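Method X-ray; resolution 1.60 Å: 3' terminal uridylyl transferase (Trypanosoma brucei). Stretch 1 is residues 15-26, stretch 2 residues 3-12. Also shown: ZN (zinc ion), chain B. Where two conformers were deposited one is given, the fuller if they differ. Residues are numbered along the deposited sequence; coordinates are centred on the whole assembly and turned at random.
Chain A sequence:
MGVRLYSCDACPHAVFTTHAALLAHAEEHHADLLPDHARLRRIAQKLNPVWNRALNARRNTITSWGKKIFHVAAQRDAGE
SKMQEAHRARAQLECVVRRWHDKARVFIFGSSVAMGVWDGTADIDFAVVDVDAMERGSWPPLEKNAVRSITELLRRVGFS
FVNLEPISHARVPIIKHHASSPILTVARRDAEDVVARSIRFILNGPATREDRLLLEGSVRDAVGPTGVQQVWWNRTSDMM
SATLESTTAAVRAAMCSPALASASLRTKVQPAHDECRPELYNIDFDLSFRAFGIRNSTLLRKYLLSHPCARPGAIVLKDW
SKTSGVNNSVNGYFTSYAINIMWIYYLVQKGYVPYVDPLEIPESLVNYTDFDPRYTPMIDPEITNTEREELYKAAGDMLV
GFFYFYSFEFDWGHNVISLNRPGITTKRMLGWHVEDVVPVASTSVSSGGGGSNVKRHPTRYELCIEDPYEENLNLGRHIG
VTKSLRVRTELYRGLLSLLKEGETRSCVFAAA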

# COMPACT_ATOMS: atom_id res chain seq x y z
N VAL A 15 0.06 26.51 28.00
CA VAL A 15 1.28 25.75 28.22
C VAL A 15 1.38 25.32 29.67
O VAL A 15 0.97 26.03 30.59
CB VAL A 15 2.54 26.54 27.82
CG1 VAL A 15 2.64 26.62 26.30
CG2 VAL A 15 2.50 27.91 28.44
N PHE A 16 1.90 24.11 29.88
CA PHE A 16 1.94 23.57 31.23
C PHE A 16 3.28 22.96 31.51
O PHE A 16 4.07 22.70 30.59
CB PHE A 16 0.85 22.50 31.34
CG PHE A 16 -0.51 23.01 30.97
CD1 PHE A 16 -0.95 22.94 29.64
CD2 PHE A 16 -1.33 23.62 31.91
CE1 PHE A 16 -2.20 23.46 29.28
CE2 PHE A 16 -2.58 24.12 31.56
CZ PHE A 16 -3.01 24.04 30.24
N THR A 17 3.54 22.69 32.78
CA THR A 17 4.81 22.09 33.16
C THR A 17 4.67 20.62 33.54
O THR A 17 5.67 19.99 33.87
CB THR A 17 5.49 22.87 34.30
OG1 THR A 17 4.63 22.90 35.46
CG2 THR A 17 5.77 24.31 33.85
N THR A 18 3.45 20.08 33.48
CA THR A 18 3.23 18.65 33.69
C THR A 18 2.28 18.07 32.66
O THR A 18 1.38 18.76 32.16
CB THR A 18 2.66 18.33 35.10
OG1 THR A 18 1.31 18.82 35.20
CG2 THR A 18 3.52 18.95 36.19
N HIS A 19 2.48 16.80 32.34
CA HIS A 19 1.59 16.12 31.43
C HIS A 19 0.17 16.03 31.98
O HIS A 19 -0.79 16.16 31.23
CB HIS A 19 2.13 14.73 31.07
CG HIS A 19 1.43 14.10 29.92
ND1 HIS A 19 0.71 12.93 30.04
CD2 HIS A 19 1.30 14.49 28.63
CE1 HIS A 19 0.19 12.61 28.87
NE2 HIS A 19 0.53 13.54 28.00
N ALA A 20 0.06 15.77 33.28
CA ALA A 20 -1.25 15.68 33.94
C ALA A 20 -2.05 16.96 33.70
O ALA A 20 -3.24 16.91 33.41
CB ALA A 20 -1.06 15.45 35.43
N ALA A 21 -1.37 18.10 33.81
CA ALA A 21 -2.04 19.38 33.65
C ALA A 21 -2.49 19.57 32.19
O ALA A 21 -3.55 20.15 31.93
CB ALA A 21 -1.12 20.51 34.07
N LEU A 22 -1.67 19.09 31.26
CA LEU A 22 -2.02 19.16 29.85
C LEU A 22 -3.26 18.33 29.56
O LEU A 22 -4.19 18.79 28.90
CB LEU A 22 -0.87 18.67 28.97
CG LEU A 22 -1.14 18.71 27.47
CD1 LEU A 22 -1.17 20.15 26.98
CD2 LEU A 22 -0.13 17.87 26.69
N LEU A 23 -3.30 17.11 30.08
CA LEU A 23 -4.42 16.20 29.81
C LEU A 23 -5.70 16.75 30.44
O LEU A 23 -6.77 16.73 29.82
CB LEU A 23 -4.15 14.81 30.38
CG LEU A 23 -3.19 13.88 29.65
CD1 LEU A 23 -3.06 12.59 30.43
CD2 LEU A 23 -3.67 13.60 28.24
N ALA A 24 -5.59 17.22 31.68
CA ALA A 24 -6.72 17.85 32.36
C ALA A 24 -7.23 19.05 31.58
O ALA A 24 -8.44 19.25 31.47
CB ALA A 24 -6.37 18.24 33.76
N HIS A 25 -6.32 19.84 31.03
CA HIS A 25 -6.73 20.99 30.24
C HIS A 25 -7.52 20.54 29.01
O HIS A 25 -8.53 21.15 28.64
CB HIS A 25 -5.52 21.80 29.80
CG HIS A 25 -5.83 22.78 28.70
ND1 HIS A 25 -6.37 24.02 28.95
CD2 HIS A 25 -5.69 22.68 27.36
CE1 HIS A 25 -6.53 24.66 27.80
NE2 HIS A 25 -6.15 23.85 26.83
N ALA A 26 -7.05 19.48 28.38
CA ALA A 26 -7.72 18.96 27.17
C ALA A 26 -9.18 18.54 27.44
O ALA A 26 -10.08 18.93 26.71
CB ALA A 26 -6.93 17.83 26.55
ZN ZN B . -6.20 24.27 24.76
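Stretch 2 (3-12) VRLYSCDACP

Stretch 2 runs extended from Val-3 to Ser-7 and antiparallel to the start of stretch 1, so that the two form a short β-hairpin before stretch 1 turns into a helix. Strand residues Tyr-6 and Ser-7 face Phe-16 and Val-15. Phe-16 and Tyr-6 are the hydrogen-bonded pair, their CA atoms 5.1 Å apart: Tyr-6 N donates to Phe-16 O at 2.8 Å, and Phe-16 N donates to Tyr-6 O at 2.7 Å. Val-15 and Ser-7 form the neighbouring non-hydrogen-bonded pair, with the closer CA-CA spacing of 4.4 Å usual for such a site. Carbonyls also meet CA-H groups, as where Val-15 CA lies 3.2 Å from Tyr-6 O, and Thr-17 CA 3.4 Å from Arg-4 O. Beyond Ser-7 the chain leaves the strand, and Cys-8 to Pro-12 follow as loop.

In stretch 1, Thr-18 is the N-cap of the helix that begins at His-19. Its OG1 accepts from Ala-21 N at 3.1 Å, satisfying an amide that lacks a full helical partner; a short β-hydroxyl side chain is well suited to this.

The side chains of Phe-16 and Tyr-6 share one face of the sheet, those of Val-15 and Ser-7 the other, where Val-15 CG1 rests 3.8 Å from Ser-7 CB. Tyr-6 is the residue of stretch 2 most covered by stretch 1. Its flat ring reaches the first turn of the helix: His-19 N lies over one face, 3.3 Å from Tyr-6 CE1, and His-19 CB makes an off-centre CH-π contact, 4.1 Å from the ring centroid. The polar end of tyrosine can meanwhile engage solvent, and a water links the two residues, 3.2 Å from Tyr-6 OH and accepting from His-19 N at 3.1 Å.

One turn further along the helix, buried Leu-22 points toward stretch 2. Its branched end fills the space beside the strand, with CD2 4.0 Å from Tyr-6 CB and CD1 3.6 Å from Ser-7 C.

Another turn on, His-25 brings its imidazole to the zinc. NE2 binds the ion at 2.1 Å, while the loop supplies Cys-8 SG at 2.3 Å and Cys-11 SG at 2.4 Å from ZN; a fourth ligand comes from elsewhere in the structure. Soft thiolate sulfur and imidazole nitrogen are classic zinc donors, and here they tie loop to helix. Both sulfurs lie at the edge of the His-25 ring, gathered there with NE2 around the same ion, with Cys-8 SG 3.4 Å from His-25 NE2. Cys-8 SG also accepts from Ala-10 N at 3.3 Å.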

# COMPACT_ATOMS: atom_id res chain seq x y z
N VAL A 3 11.82 17.89 34.09
CA VAL A 3 10.79 18.92 33.93
C VAL A 3 10.80 19.48 32.50
O VAL A 3 11.86 19.61 31.88
CB VAL A 3 10.98 20.06 34.96
CG1 VAL A 3 12.21 20.90 34.62
CG2 VAL A 3 9.72 20.92 35.05
N ARG A 4 9.63 19.81 31.98
CA ARG A 4 9.54 20.30 30.60
C ARG A 4 8.22 21.02 30.33
O ARG A 4 7.29 20.96 31.13
CB ARG A 4 9.62 19.13 29.62
CG ARG A 4 8.64 18.04 29.98
CD ARG A 4 8.40 17.09 28.80
NE ARG A 4 7.53 17.69 27.80
CZ ARG A 4 7.02 17.04 26.76
NH1 ARG A 4 7.31 15.76 26.57
NH2 ARG A 4 6.23 17.67 25.89
N LEU A 5 8.18 21.69 29.18
CA LEU A 5 6.96 22.32 28.67
C LEU A 5 6.06 21.37 27.89
O LEU A 5 6.52 20.50 27.10
CB LEU A 5 7.31 23.50 27.77
CG LEU A 5 8.01 24.72 28.35
CD1 LEU A 5 8.41 25.65 27.22
CD2 LEU A 5 7.11 25.44 29.33
N TYR A 6 4.75 21.56 28.08
CA TYR A 6 3.74 20.86 27.31
C TYR A 6 2.81 21.94 26.79
O TYR A 6 2.50 22.89 27.50
CB TYR A 6 2.92 19.91 28.20
CG TYR A 6 3.72 18.79 28.83
CD1 TYR A 6 4.34 18.97 30.06
CD2 TYR A 6 3.81 17.54 28.22
CE1 TYR A 6 5.07 17.97 30.65
CE2 TYR A 6 4.54 16.52 28.83
CZ TYR A 6 5.16 16.75 30.05
OH TYR A 6 5.88 15.76 30.68
N SER A 7 2.39 21.81 25.54
CA SER A 7 1.50 22.82 24.99
C SER A 7 0.28 22.15 24.37
O SER A 7 0.36 21.04 23.82
CB SER A 7 2.21 23.70 23.96
OG SER A 7 2.54 22.98 22.78
N CYS A 8 -0.85 22.85 24.48
CA CYS A 8 -2.11 22.42 23.87
C CYS A 8 -2.08 22.56 22.35
O CYS A 8 -1.45 23.49 21.82
CB CYS A 8 -3.24 23.26 24.46
SG CYS A 8 -4.84 22.61 23.92
N ASP A 9 -2.72 21.62 21.64
CA ASP A 9 -2.82 21.67 20.17
C ASP A 9 -4.15 22.27 19.69
O ASP A 9 -4.41 22.31 18.49
CB ASP A 9 -2.64 20.28 19.56
CG ASP A 9 -3.76 19.32 19.93
OD1 ASP A 9 -4.42 19.56 20.97
OD2 ASP A 9 -3.96 18.34 19.17
N ALA A 10 -4.98 22.74 20.62
CA ALA A 10 -6.34 23.19 20.29
C ALA A 10 -6.58 24.65 20.65
O ALA A 10 -7.61 25.23 20.32
CB ALA A 10 -7.38 22.32 20.97
N CYS A 11 -5.64 25.24 21.38
CA CYS A 11 -5.67 26.68 21.57
C CYS A 11 -4.23 27.16 21.59
O CYS A 11 -3.33 26.38 21.87
CB CYS A 11 -6.44 27.06 22.82
SG CYS A 11 -5.72 26.55 24.34
N PRO A 12 -4.01 28.43 21.26
CA PRO A 12 -2.62 28.83 21.01
C PRO A 12 -1.87 29.28 22.26
O PRO A 12 -0.69 29.57 22.16
CB PRO A 12 -2.77 30.01 20.05
CG PRO A 12 -4.07 30.63 20.46
CD PRO A 12 -4.97 29.49 20.88
O HOH W 1 4.84 15.35 33.65